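Long-range contacts in penicillin-binding protein 2 (Pbp2) (Helicobacter pylori, PDB 5LP5), which probably cross-links peptidoglycan as a penicillin-binding transpeptidase of the inner membrane and pairs with MreC in the cell-wall synthesis that sets cell shape: residues T66-F71 with K150-N155; A253-D258 with L265-Y270; I333-F338 with G355-Y360; R347-T352 with S366-F371; Q443-T448 with A557-V562. All coordinates share one frame; numbering follows the deposited sequence.

Interaction 1 stands apart in the dimerisation region, partly buried, its centre about 26 Å from that of interaction 2, the nearest. Interactions 2 and 5 form the core of the transpeptidase domain and share one antiparallel sheet, in which strands 252-258 and 556-562 are neighbours; interaction 2 pairs strands, whereas interaction 5 lays a helix on it through mostly apolar contacts. Interactions 3 and 4 sit far out on the same domain and touch, with a probable backbone hydrogen bond from D348 N to P337 O. Interaction 3 is a largely surface strand pair, interaction 4 a buried polar junction beside a probable SxxK active site. Charges matter in interactions 1 and 4, hydroxyls in 3 and 5.

Interaction 1 (T66-F71 with K150-N155); sequences TNELVF and KRYYPN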
# COMPACT_ATOMS: atom_id res chain seq x y z
N THR A 66 -6.16 -0.09 -1.82
CA THR A 66 -4.83 -0.64 -1.85
C THR A 66 -3.81 0.29 -1.19
O THR A 66 -4.16 1.32 -0.62
CB THR A 66 -4.44 -0.95 -3.30
OG1 THR A 66 -3.28 -1.77 -3.28
CG2 THR A 66 -4.18 0.30 -4.11
N ASN A 67 -2.53 -0.07 -1.28
CA ASN A 67 -1.43 0.72 -0.69
C ASN A 67 -0.39 1.17 -1.74
O ASN A 67 -0.12 0.45 -2.68
CB ASN A 67 -0.75 -0.12 0.38
CG ASN A 67 -1.68 -0.54 1.49
OD1 ASN A 67 -2.58 0.21 1.88
ND2 ASN A 67 -1.45 -1.74 2.03
N GLU A 68 0.17 2.36 -1.57
CA GLU A 68 1.20 2.90 -2.48
C GLU A 68 2.50 3.12 -1.74
O GLU A 68 2.53 3.76 -0.69
CB GLU A 68 0.78 4.22 -3.11
CG GLU A 68 -0.01 4.04 -4.38
CD GLU A 68 -0.14 5.33 -5.18
OE1 GLU A 68 0.42 6.37 -4.77
OE2 GLU A 68 -0.80 5.28 -6.24
N LEU A 69 3.57 2.57 -2.31
CA LEU A 69 4.88 2.66 -1.71
C LEU A 69 5.46 4.05 -1.95
O LEU A 69 5.66 4.48 -3.07
CB LEU A 69 5.77 1.59 -2.30
CG LEU A 69 7.14 1.44 -1.70
CD1 LEU A 69 7.08 1.37 -0.18
CD2 LEU A 69 7.80 0.19 -2.27
N VAL A 70 5.70 4.75 -0.86
CA VAL A 70 6.20 6.12 -0.93
C VAL A 70 7.34 6.25 0.08
O VAL A 70 7.71 5.26 0.71
CB VAL A 70 5.09 7.16 -0.64
CG1 VAL A 70 3.96 7.01 -1.64
CG2 VAL A 70 4.53 7.01 0.76
N PHE A 71 7.91 7.44 0.19
CA PHE A 71 9.09 7.65 1.01
C PHE A 71 8.89 8.67 2.12
O PHE A 71 7.83 9.27 2.24
CB PHE A 71 10.27 8.02 0.13
CG PHE A 71 10.91 6.84 -0.53
CD1 PHE A 71 11.82 6.06 0.15
CD2 PHE A 71 10.58 6.49 -1.82
CE1 PHE A 71 12.40 4.96 -0.45
CE2 PHE A 71 11.16 5.41 -2.42
CZ PHE A 71 12.07 4.64 -1.74
N LYS A 150 1.13 4.43 2.05
CA LYS A 150 0.05 5.40 2.02
C LYS A 150 -1.15 4.72 1.39
O LYS A 150 -1.02 4.13 0.33
CB LYS A 150 0.47 6.63 1.21
CG LYS A 150 -0.61 7.23 0.34
CD LYS A 150 -0.08 8.50 -0.32
CE LYS A 150 -0.46 8.56 -1.79
NZ LYS A 150 -0.28 9.93 -2.29
N ARG A 151 -2.31 4.76 2.02
CA ARG A 151 -3.49 4.10 1.49
C ARG A 151 -3.86 4.79 0.18
O ARG A 151 -3.60 5.98 -0.02
CB ARG A 151 -4.65 4.19 2.49
CG ARG A 151 -5.79 3.19 2.26
CD ARG A 151 -5.35 1.75 2.54
NE ARG A 151 -6.48 0.83 2.76
CZ ARG A 151 -6.39 -0.50 2.70
NH1 ARG A 151 -5.23 -1.09 2.45
NH2 ARG A 151 -7.46 -1.26 2.89
N TYR A 152 -4.47 4.02 -0.71
CA TYR A 152 -4.85 4.52 -2.03
C TYR A 152 -6.13 3.87 -2.55
O TYR A 152 -6.25 2.65 -2.61
CB TYR A 152 -3.70 4.28 -3.02
CG TYR A 152 -3.98 4.82 -4.41
CD1 TYR A 152 -4.06 6.19 -4.65
CD2 TYR A 152 -4.17 3.95 -5.47
CE1 TYR A 152 -4.32 6.68 -5.92
CE2 TYR A 152 -4.41 4.43 -6.74
CZ TYR A 152 -4.49 5.78 -6.96
OH TYR A 152 -4.77 6.22 -8.24
N TYR A 153 -7.07 4.71 -2.96
CA TYR A 153 -8.37 4.28 -3.48
C TYR A 153 -8.37 4.63 -4.97
O TYR A 153 -8.55 5.79 -5.35
CB TYR A 153 -9.51 4.96 -2.70
CG TYR A 153 -9.41 4.70 -1.21
CD1 TYR A 153 -10.06 3.64 -0.62
CD2 TYR A 153 -8.60 5.50 -0.39
CE1 TYR A 153 -9.95 3.39 0.74
CE2 TYR A 153 -8.48 5.25 0.98
CZ TYR A 153 -9.15 4.19 1.53
OH TYR A 153 -9.04 3.92 2.86
N PRO A 154 -8.10 3.63 -5.82
CA PRO A 154 -7.94 3.85 -7.25
C PRO A 154 -9.13 4.54 -7.87
O PRO A 154 -8.95 5.43 -8.70
CB PRO A 154 -7.81 2.44 -7.84
CG PRO A 154 -8.00 1.50 -6.73
CD PRO A 154 -7.84 2.23 -5.45
N ASN A 155 -10.33 4.17 -7.47
CA ASN A 155 -11.52 4.74 -8.11
C ASN A 155 -12.03 6.03 -7.46
O ASN A 155 -13.09 6.52 -7.81
CB ASN A 155 -12.63 3.70 -8.17
CG ASN A 155 -12.19 2.47 -8.89
OD1 ASN A 155 -12.46 2.31 -10.07
ND2 ASN A 155 -11.49 1.61 -8.20
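Strands 63-76 and 144-152 pair antiparallel here, their short axes 4.3 Å apart at 134°, with the hydrogen-bonded pairs T66/Y152 and E68/K150 flanking the non-hydrogen-bonded pair N67/R151. On the face carrying T66, E68, K150 and Y152, the carboxylate of E68 lies over the Y152 ring: OE2 sits 3.5 Å above the plane, over the ring centre, with the two planes 26° apart. P154 N lies on the opposite face of the ring, toward its rim. T66 CG2 comes in at the ring edge, 3.9 Å from Y152 CD2. K150 runs alongside E68, but its NZ stays 4.4 Å from E68 OE1, beyond a salt bridge. On the other face R151 bends at chi2 (68°) and gives NH1 to N67 OD1 at 3.0 Å; the acceptor lies in the guanidinium plane, while NH1 stands above the plane of the amide. R151 NE also makes a salt bridge with E192, NH1 bonds to G54 O, and N67 ND2 reaches R53 O. Farther along, L69 and F71 pack on F182 and F169 of the MreC chain. With bonds from both NE and NH1, the guanidinium of R151 is fixed in its rotation and its charge is probably balanced by E192.

Interaction 2 (A253-D258 with L265-Y270); sequences AILVMD and LVAGSY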
# COMPACT_ATOMS: atom_id res chain seq x y z
N ALA A 253 -30.06 7.42 -3.09
CA ALA A 253 -29.37 6.16 -2.83
C ALA A 253 -29.93 5.03 -3.68
O ALA A 253 -31.12 5.02 -3.99
CB ALA A 253 -29.47 5.80 -1.37
N ILE A 254 -29.05 4.08 -4.02
CA ILE A 254 -29.44 2.94 -4.85
C ILE A 254 -28.77 1.62 -4.44
O ILE A 254 -27.60 1.59 -4.08
CB ILE A 254 -29.20 3.22 -6.33
CG1 ILE A 254 -29.65 2.03 -7.17
CG2 ILE A 254 -27.73 3.53 -6.60
CD1 ILE A 254 -29.83 2.40 -8.62
N LEU A 255 -29.53 0.53 -4.52
CA LEU A 255 -29.12 -0.75 -3.97
C LEU A 255 -29.54 -1.87 -4.86
O LEU A 255 -30.68 -1.94 -5.27
CB LEU A 255 -29.78 -0.98 -2.61
CG LEU A 255 -29.28 -0.17 -1.42
CD1 LEU A 255 -30.28 -0.27 -0.27
CD2 LEU A 255 -27.91 -0.68 -1.00
N VAL A 256 -28.60 -2.75 -5.15
CA VAL A 256 -28.90 -4.00 -5.84
C VAL A 256 -28.49 -5.13 -4.92
O VAL A 256 -27.42 -5.05 -4.31
CB VAL A 256 -28.12 -4.13 -7.17
CG1 VAL A 256 -28.35 -5.49 -7.78
CG2 VAL A 256 -28.54 -3.04 -8.14
N MET A 257 -29.33 -6.16 -4.83
CA MET A 257 -29.04 -7.25 -3.92
C MET A 257 -29.45 -8.62 -4.41
O MET A 257 -30.58 -8.84 -4.80
CB MET A 257 -29.71 -7.00 -2.58
CG MET A 257 -29.41 -8.10 -1.56
SD MET A 257 -30.20 -7.87 0.05
CE MET A 257 -31.93 -8.08 -0.35
N ASP A 258 -28.52 -9.56 -4.34
CA ASP A 258 -28.82 -10.98 -4.54
C ASP A 258 -29.77 -11.43 -3.42
O ASP A 258 -29.37 -11.58 -2.27
CB ASP A 258 -27.52 -11.77 -4.49
CG ASP A 258 -27.69 -13.23 -4.84
OD1 ASP A 258 -28.77 -13.78 -4.54
OD2 ASP A 258 -26.72 -13.84 -5.38
N LEU A 265 -24.52 -5.91 -4.62
CA LEU A 265 -23.76 -5.68 -5.82
C LEU A 265 -23.62 -4.17 -6.05
O LEU A 265 -22.63 -3.74 -6.62
CB LEU A 265 -24.44 -6.35 -7.01
CG LEU A 265 -24.69 -7.87 -6.94
CD1 LEU A 265 -25.45 -8.38 -8.16
CD2 LEU A 265 -23.39 -8.63 -6.80
N VAL A 266 -24.60 -3.39 -5.63
CA VAL A 266 -24.51 -1.94 -5.64
C VAL A 266 -24.94 -1.38 -4.28
O VAL A 266 -25.77 -1.96 -3.60
CB VAL A 266 -25.41 -1.34 -6.72
CG1 VAL A 266 -25.33 0.17 -6.73
CG2 VAL A 266 -25.03 -1.90 -8.09
N ALA A 267 -24.34 -0.25 -3.92
CA ALA A 267 -24.72 0.56 -2.76
C ALA A 267 -24.18 1.98 -2.99
O ALA A 267 -23.04 2.32 -2.62
CB ALA A 267 -24.17 -0.03 -1.48
N GLY A 268 -25.00 2.79 -3.63
CA GLY A 268 -24.64 4.16 -3.87
C GLY A 268 -25.31 5.11 -2.92
O GLY A 268 -26.48 4.93 -2.60
N SER A 269 -24.58 6.13 -2.49
CA SER A 269 -25.16 7.23 -1.72
C SER A 269 -24.67 8.54 -2.29
O SER A 269 -23.48 8.75 -2.40
CB SER A 269 -24.77 7.14 -0.23
OG SER A 269 -25.07 8.37 0.44
N TYR A 270 -25.60 9.43 -2.63
CA TYR A 270 -25.26 10.57 -3.49
C TYR A 270 -25.65 11.91 -2.91
O TYR A 270 -26.83 12.15 -2.62
CB TYR A 270 -25.88 10.39 -4.87
CG TYR A 270 -25.46 9.08 -5.46
CD1 TYR A 270 -24.25 8.96 -6.14
CD2 TYR A 270 -26.23 7.93 -5.29
CE1 TYR A 270 -23.84 7.74 -6.66
CE2 TYR A 270 -25.83 6.70 -5.80
CZ TYR A 270 -24.63 6.62 -6.48
OH TYR A 270 -24.21 5.44 -7.02
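The Y270 ring has F247 stacked on it, while I254 CG2 and A253 CA come to its edge, CG2 standing 3.8 Å from Y270 CE2. The ring swings in with CG anti to the carbonyl carbon (chi1 -55°), so that its hydroxyl passes over G268 and bonds to D244 OD1. Strands 252-258 and 264-270 form a beta hairpin, the second strand outermost within this chain in the five-stranded antiparallel sheet. I254 and G268 exchange two backbone bonds, G268 N to I254 O being 2.9 Å. Near the turn L265 and V266 both face V256, a classic beta bulge: V256 O takes the N-H of L265 at 3.0 Å, and V256 N reaches V266 O only weakly. The branches of V256 divide between the two, CG2 meeting V266 CG2 at 3.7 Å and CG1 meeting L265 CB at 4.1 Å. Helix 237-246 packs on V266 from this face. On the other face L255 CD2 touches A267 CB at 3.8 Å, and L445 of helix 441-453 rests on L255.

Interaction 3 (I333-F338 with G355-Y360); sequences IPTPPF and GNSNLY
A two-stranded antiparallel scrap of sheet, strands 333-334 and 356-357, lies far out on the transpeptidase domain, its centre about 39 Å from the centre of the chain and just before helix 359-364. I333 and S357 form its hydrogen-bonded pair, I333 N giving a nearly straight bond (171°) to S357 O and S357 N returning one to I333 O at 3.0 Å. In the neighbouring non-hydrogen-bonded pair, N356 curls so that OD1 lies 3.5 Å from P334 CA. Beyond it T335 N meets G355 O nearly along the C=O axis. T335 OG1, anti to its carbonyl carbon (chi1 -60°), donates at 2.6 Å to S357 OG, in the crowded position between N and C (chi1 56°). The carbonyls of P334 and N356 accept from K373 NZ and K361 NZ, and N358 caps the helix that follows. Since P334 stands in the non-hydrogen-bonded pair, its lack of an N-H costs the pairing nothing, and the hydroxyl bond ties the loop after strand 333-334 to strand 356-357.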
# COMPACT_ATOMS: atom_id res chain seq x y z
N ILE A 333 -63.98 -3.28 -2.89
CA ILE A 333 -64.78 -2.23 -2.25
C ILE A 333 -64.71 -0.93 -3.06
O ILE A 333 -63.78 -0.73 -3.82
CB ILE A 333 -64.32 -1.96 -0.80
CG1 ILE A 333 -62.89 -1.39 -0.77
CG2 ILE A 333 -64.42 -3.24 0.03
CD1 ILE A 333 -62.38 -1.00 0.61
N PRO A 334 -65.71 -0.05 -2.89
CA PRO A 334 -65.72 1.23 -3.63
C PRO A 334 -64.63 2.22 -3.18
O PRO A 334 -64.42 2.43 -2.00
CB PRO A 334 -67.13 1.78 -3.37
CG PRO A 334 -67.66 1.04 -2.19
CD PRO A 334 -66.97 -0.29 -2.16
N THR A 335 -63.96 2.82 -4.15
CA THR A 335 -62.80 3.68 -3.89
C THR A 335 -62.99 5.07 -4.49
O THR A 335 -62.53 5.35 -5.61
CB THR A 335 -61.52 3.04 -4.45
OG1 THR A 335 -61.31 1.77 -3.82
CG2 THR A 335 -60.29 3.91 -4.19
N PRO A 336 -63.66 5.96 -3.75
CA PRO A 336 -63.86 7.34 -4.16
C PRO A 336 -62.61 8.20 -3.98
O PRO A 336 -61.61 7.72 -3.42
CB PRO A 336 -64.97 7.83 -3.23
CG PRO A 336 -64.84 6.97 -2.02
CD PRO A 336 -64.38 5.64 -2.51
N PRO A 337 -62.66 9.47 -4.44
CA PRO A 337 -61.54 10.41 -4.30
C PRO A 337 -61.07 10.63 -2.86
O PRO A 337 -59.93 10.99 -2.64
CB PRO A 337 -62.10 11.72 -4.88
CG PRO A 337 -63.14 11.28 -5.84
CD PRO A 337 -63.76 10.05 -5.23
N PHE A 338 -61.95 10.41 -1.89
CA PHE A 338 -61.61 10.60 -0.49
C PHE A 338 -62.60 9.85 0.39
O PHE A 338 -63.55 9.24 -0.11
CB PHE A 338 -61.61 12.10 -0.13
CG PHE A 338 -62.96 12.78 -0.30
CD1 PHE A 338 -63.88 12.78 0.74
CD2 PHE A 338 -63.28 13.43 -1.49
CE1 PHE A 338 -65.11 13.41 0.59
CE2 PHE A 338 -64.51 14.06 -1.65
CZ PHE A 338 -65.42 14.04 -0.61
N GLY A 355 -62.70 4.13 -8.60
CA GLY A 355 -63.82 3.19 -8.78
C GLY A 355 -63.95 2.07 -7.75
O GLY A 355 -63.78 2.29 -6.56
N ASN A 356 -64.27 0.86 -8.22
CA ASN A 356 -64.20 -0.35 -7.39
C ASN A 356 -62.77 -0.89 -7.47
O ASN A 356 -62.15 -0.85 -8.54
CB ASN A 356 -65.18 -1.42 -7.88
CG ASN A 356 -66.60 -1.24 -7.33
OD1 ASN A 356 -66.89 -0.33 -6.55
ND2 ASN A 356 -67.49 -2.12 -7.74
N SER A 357 -62.24 -1.39 -6.36
CA SER A 357 -60.88 -1.96 -6.36
C SER A 357 -60.62 -2.98 -5.24
O SER A 357 -61.11 -2.85 -4.11
CB SER A 357 -59.84 -0.83 -6.30
OG SER A 357 -60.06 0.01 -5.19
N ASN A 358 -59.84 -4.00 -5.58
CA ASN A 358 -59.47 -5.07 -4.65
C ASN A 358 -58.02 -4.84 -4.19
O ASN A 358 -57.46 -3.77 -4.44
CB ASN A 358 -59.62 -6.43 -5.35
CG ASN A 358 -58.87 -6.49 -6.67
OD1 ASN A 358 -57.77 -5.94 -6.80
ND2 ASN A 358 -59.47 -7.14 -7.66
N LEU A 359 -57.43 -5.83 -3.54
CA LEU A 359 -56.00 -5.75 -3.15
C LEU A 359 -55.06 -5.61 -4.37
O LEU A 359 -54.25 -4.68 -4.42
CB LEU A 359 -55.59 -6.97 -2.30
CG LEU A 359 -54.48 -6.76 -1.26
CD1 LEU A 359 -54.31 -7.98 -0.36
CD2 LEU A 359 -53.13 -6.43 -1.87
N TYR A 360 -55.18 -6.52 -5.33
CA TYR A 360 -54.37 -6.48 -6.57
C TYR A 360 -54.36 -5.08 -7.18
O TYR A 360 -53.31 -4.55 -7.56
CB TYR A 360 -54.86 -7.49 -7.64
CG TYR A 360 -54.80 -8.98 -7.28
CD1 TYR A 360 -53.72 -9.77 -7.65
CD2 TYR A 360 -55.86 -9.60 -6.62
CE1 TYR A 360 -53.68 -11.12 -7.34
CE2 TYR A 360 -55.82 -10.95 -6.31
CZ TYR A 360 -54.73 -11.70 -6.66
OH TYR A 360 -54.70 -13.03 -6.34

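Interaction 4 (R347-T352 with S366-F371); sequences RDWKKT and SVDVYF
D348 makes an Asx turn in the loop after strand 345-347 and reaches the start of helix 369-377. With CG anti to its backbone N (chi1 -173°), its CB rests against V369 CG2 at 4.1 Å and its CG lies 4.0 Å from D368 CB. OD1 turns back into its own loop, taking the N-H of K350 on its anti lone pair at 3.2 Å. OD2 goes across: D368 N donates to it at 3.1 Å, approaching from above the carboxylate plane, and V367 CG1 touches it at 3.6 Å. D368 in turn points its OD1 at K314 in a salt bridge, while S366 OG bonds to S311 OG. S311 and K314 fit an SxxK pattern and S366-D368 probably corresponds to the SxN motif of this family, with Asp in the third place, so D348 probably acts as a second shell behind an active-site element. S366 is the C-prime residue of the Schellman motif ending helix 359-364. The two carboxylates are like charges, a cost K314 would probably offset. W349 stands nearly perpendicular to the D368 carboxylate (76°), whose OD2 meets the indole in plane at its edge, 3.6 Å from W349 CD1.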
# COMPACT_ATOMS: atom_id res chain seq x y z
N ARG A 347 -57.58 12.00 2.06
CA ARG A 347 -57.63 12.16 0.62
C ARG A 347 -56.73 11.17 -0.13
O ARG A 347 -55.64 10.83 0.34
CB ARG A 347 -57.26 13.59 0.26
CG ARG A 347 -58.10 14.61 1.00
CD ARG A 347 -57.67 16.03 0.67
NE ARG A 347 -58.75 16.96 0.98
CZ ARG A 347 -59.78 17.22 0.17
NH1 ARG A 347 -59.88 16.65 -1.02
NH2 ARG A 347 -60.71 18.07 0.56
N ASP A 348 -57.22 10.71 -1.28
CA ASP A 348 -56.48 9.84 -2.20
C ASP A 348 -55.60 10.72 -3.09
O ASP A 348 -55.93 11.87 -3.34
CB ASP A 348 -57.45 9.00 -3.05
CG ASP A 348 -56.75 7.97 -3.91
OD1 ASP A 348 -56.00 8.37 -4.83
OD2 ASP A 348 -56.98 6.76 -3.66
N TRP A 349 -54.49 10.17 -3.56
CA TRP A 349 -53.46 10.99 -4.20
C TRP A 349 -53.94 11.69 -5.48
O TRP A 349 -53.47 12.78 -5.80
CB TRP A 349 -52.16 10.19 -4.46
CG TRP A 349 -52.35 9.02 -5.37
CD1 TRP A 349 -52.77 7.77 -5.03
CD2 TRP A 349 -52.12 8.99 -6.79
NE1 TRP A 349 -52.83 6.97 -6.13
CE2 TRP A 349 -52.45 7.69 -7.23
CE3 TRP A 349 -51.70 9.94 -7.73
CZ2 TRP A 349 -52.35 7.31 -8.58
CZ3 TRP A 349 -51.59 9.56 -9.07
CH2 TRP A 349 -51.92 8.26 -9.48
N LYS A 350 -54.87 11.08 -6.22
CA LYS A 350 -55.45 11.79 -7.37
C LYS A 350 -56.93 12.02 -7.23
O LYS A 350 -57.69 11.10 -6.95
CB LYS A 350 -55.16 11.11 -8.70
CG LYS A 350 -55.30 12.07 -9.89
CD LYS A 350 -54.19 13.12 -9.92
CE LYS A 350 -54.45 14.19 -10.97
NZ LYS A 350 -53.21 14.89 -11.40
N LYS A 351 -57.27 13.30 -7.41
CA LYS A 351 -58.63 13.86 -7.48
C LYS A 351 -59.73 12.87 -7.91
O LYS A 351 -60.76 12.70 -7.23
CB LYS A 351 -58.56 15.04 -8.48
CG LYS A 351 -59.73 16.01 -8.49
CD LYS A 351 -59.59 16.99 -9.65
CE LYS A 351 -60.70 18.03 -9.67
NZ LYS A 351 -60.70 18.81 -10.94
N THR A 352 -59.51 12.26 -9.07
CA THR A 352 -60.54 11.46 -9.75
C THR A 352 -61.06 10.28 -8.92
O THR A 352 -62.24 9.96 -8.99
CB THR A 352 -60.07 10.98 -11.16
OG1 THR A 352 -60.89 9.89 -11.60
CG2 THR A 352 -58.60 10.52 -11.19
N SER A 366 -51.46 2.19 -6.70
CA SER A 366 -51.00 2.95 -5.54
C SER A 366 -52.21 3.68 -4.94
O SER A 366 -52.15 4.88 -4.70
CB SER A 366 -49.88 3.94 -5.95
OG SER A 366 -49.23 4.53 -4.84
N VAL A 367 -53.30 2.94 -4.74
CA VAL A 367 -54.56 3.50 -4.24
C VAL A 367 -54.53 3.65 -2.73
O VAL A 367 -54.09 2.75 -2.01
CB VAL A 367 -55.78 2.62 -4.62
CG1 VAL A 367 -57.06 3.19 -4.03
CG2 VAL A 367 -55.92 2.53 -6.12
N ASP A 368 -55.03 4.79 -2.24
CA ASP A 368 -54.93 5.14 -0.83
C ASP A 368 -56.15 4.67 -0.04
O ASP A 368 -56.00 4.17 1.08
CB ASP A 368 -54.73 6.65 -0.68
CG ASP A 368 -53.33 7.12 -1.12
OD1 ASP A 368 -52.36 6.34 -1.08
OD2 ASP A 368 -53.16 8.29 -1.50
N VAL A 369 -57.35 4.81 -0.61
CA VAL A 369 -58.59 4.59 0.16
C VAL A 369 -58.82 3.14 0.60
O VAL A 369 -59.36 2.91 1.68
CB VAL A 369 -59.84 5.13 -0.58
CG1 VAL A 369 -61.12 4.69 0.12
CG2 VAL A 369 -59.79 6.65 -0.65
N TYR A 370 -58.42 2.17 -0.22
CA TYR A 370 -58.54 0.77 0.16
C TYR A 370 -57.92 0.55 1.55
O TYR A 370 -58.49 -0.15 2.39
CB TYR A 370 -57.86 -0.13 -0.87
CG TYR A 370 -57.83 -1.61 -0.52
CD1 TYR A 370 -58.88 -2.46 -0.87
CD2 TYR A 370 -56.75 -2.16 0.17
CE1 TYR A 370 -58.84 -3.82 -0.58
CE2 TYR A 370 -56.70 -3.51 0.47
CZ TYR A 370 -57.74 -4.35 0.10
OH TYR A 370 -57.70 -5.70 0.40
N PHE A 371 -56.76 1.18 1.76
CA PHE A 371 -55.99 1.06 2.99
C PHE A 371 -56.55 1.95 4.08
O PHE A 371 -56.53 1.58 5.24
CB PHE A 371 -54.50 1.36 2.75
CG PHE A 371 -53.87 0.43 1.74
CD1 PHE A 371 -53.46 -0.85 2.11
CD2 PHE A 371 -53.71 0.82 0.42
CE1 PHE A 371 -52.90 -1.71 1.19
CE2 PHE A 371 -53.15 -0.05 -0.49
CZ PHE A 371 -52.75 -1.31 -0.11

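Interaction 5 (Q443-T448 with A557-V562); sequences QVLAYT and AITILV
Helix 441-453 packs against the central antiparallel sheet of the transpeptidase domain, here across strand 556-562, with short axes 7.9 Å apart and N-to-C directions 150° apart. T559 meets the helix most fully. Its CG2, anti to the backbone N, presses on V444 CG1 at 3.8 Å, while OG1 lies alongside L445, 3.2 Å from its CA. L445 extends its own CG anti to N and bends at chi2 (78°), which carries CD1 over to A557 CB at 3.9 Å; farther on it packs against M257 of the next strand. W544 lines V444 and T559 from strand 542-549. One turn on, T448 OG1 folds back on V444 O at 2.7 Å, so that this carbonyl accepts both the hydroxyl and T448 N. The hydroxyls of T448 and T559 stay 4.2 Å apart, OG1 to OG1, yet each bonds to OG1 of T546. T546 thus links helix and strand in an interface where T559 OG1 lies against aliphatic carbons of L445 and the rest is apolar packing.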
# COMPACT_ATOMS: atom_id res chain seq x y z
N GLN A 443 -33.72 -1.09 4.64
CA GLN A 443 -34.94 -1.75 5.13
C GLN A 443 -35.89 -2.09 4.00
O GLN A 443 -36.42 -3.22 3.94
CB GLN A 443 -35.63 -0.89 6.21
CG GLN A 443 -34.93 -0.99 7.57
CD GLN A 443 -35.47 -0.07 8.64
OE1 GLN A 443 -35.90 1.05 8.37
NE2 GLN A 443 -35.43 -0.54 9.88
N VAL A 444 -36.08 -1.13 3.10
CA VAL A 444 -37.00 -1.30 1.95
C VAL A 444 -36.52 -2.43 1.04
O VAL A 444 -37.32 -3.25 0.58
CB VAL A 444 -37.11 0.00 1.14
CG1 VAL A 444 -37.99 -0.19 -0.09
CG2 VAL A 444 -37.65 1.13 2.00
N LEU A 445 -35.20 -2.46 0.80
CA LEU A 445 -34.55 -3.50 -0.01
C LEU A 445 -34.72 -4.90 0.57
O LEU A 445 -35.08 -5.84 -0.17
CB LEU A 445 -33.05 -3.19 -0.14
CG LEU A 445 -32.17 -4.24 -0.83
CD1 LEU A 445 -32.30 -4.20 -2.34
CD2 LEU A 445 -30.73 -4.04 -0.43
N ALA A 446 -34.42 -5.07 1.86
CA ALA A 446 -34.55 -6.37 2.50
C ALA A 446 -36.01 -6.82 2.42
O ALA A 446 -36.33 -7.99 2.11
CB ALA A 446 -34.09 -6.31 3.94
N TYR A 447 -36.89 -5.88 2.72
CA TYR A 447 -38.33 -6.06 2.66
C TYR A 447 -38.77 -6.52 1.27
O TYR A 447 -39.49 -7.52 1.15
CB TYR A 447 -39.00 -4.73 3.07
CG TYR A 447 -40.41 -4.45 2.60
CD1 TYR A 447 -41.49 -5.19 3.07
CD2 TYR A 447 -40.66 -3.41 1.72
CE1 TYR A 447 -42.79 -4.91 2.65
CE2 TYR A 447 -41.94 -3.12 1.30
CZ TYR A 447 -43.01 -3.87 1.76
OH TYR A 447 -44.28 -3.54 1.34
N THR A 448 -38.32 -5.82 0.23
CA THR A 448 -38.66 -6.21 -1.15
C THR A 448 -38.19 -7.65 -1.53
O THR A 448 -38.90 -8.36 -2.25
CB THR A 448 -38.05 -5.21 -2.15
OG1 THR A 448 -38.47 -3.88 -1.80
CG2 THR A 448 -38.46 -5.54 -3.57
N ALA A 557 -33.07 -7.98 -6.16
CA ALA A 557 -33.92 -6.89 -5.74
C ALA A 557 -33.15 -5.60 -6.00
O ALA A 557 -31.92 -5.58 -5.90
CB ALA A 557 -34.26 -7.01 -4.26
N ILE A 558 -33.87 -4.54 -6.33
CA ILE A 558 -33.28 -3.23 -6.54
C ILE A 558 -34.13 -2.23 -5.81
O ILE A 558 -35.33 -2.37 -5.80
CB ILE A 558 -33.27 -2.87 -8.03
CG1 ILE A 558 -32.48 -3.93 -8.80
CG2 ILE A 558 -32.70 -1.48 -8.23
CD1 ILE A 558 -32.38 -3.70 -10.29
N THR A 559 -33.52 -1.23 -5.19
CA THR A 559 -34.25 -0.24 -4.42
C THR A 559 -33.61 1.12 -4.67
O THR A 559 -32.41 1.30 -4.49
CB THR A 559 -34.23 -0.56 -2.91
OG1 THR A 559 -34.99 -1.74 -2.64
CG2 THR A 559 -34.83 0.59 -2.11
N ILE A 560 -34.43 2.08 -5.10
CA ILE A 560 -33.93 3.38 -5.53
C ILE A 560 -34.68 4.48 -4.83
O ILE A 560 -35.90 4.40 -4.69
CB ILE A 560 -34.08 3.58 -7.06
CG1 ILE A 560 -33.26 2.52 -7.80
CG2 ILE A 560 -33.62 4.97 -7.49
CD1 ILE A 560 -33.58 2.40 -9.27
N LEU A 561 -33.95 5.51 -4.41
CA LEU A 561 -34.52 6.65 -3.72
C LEU A 561 -33.88 7.96 -4.18
O LEU A 561 -32.69 8.18 -3.92
CB LEU A 561 -34.34 6.49 -2.22
CG LEU A 561 -34.64 7.77 -1.45
CD1 LEU A 561 -36.12 7.95 -1.18
CD2 LEU A 561 -33.88 7.73 -0.15
N VAL A 562 -34.65 8.84 -4.82
CA VAL A 562 -34.12 10.14 -5.25
C VAL A 562 -34.68 11.27 -4.40
O VAL A 562 -35.88 11.54 -4.42
CB VAL A 562 -34.40 10.45 -6.74
CG1 VAL A 562 -33.90 11.84 -7.10
CG2 VAL A 562 -33.72 9.43 -7.63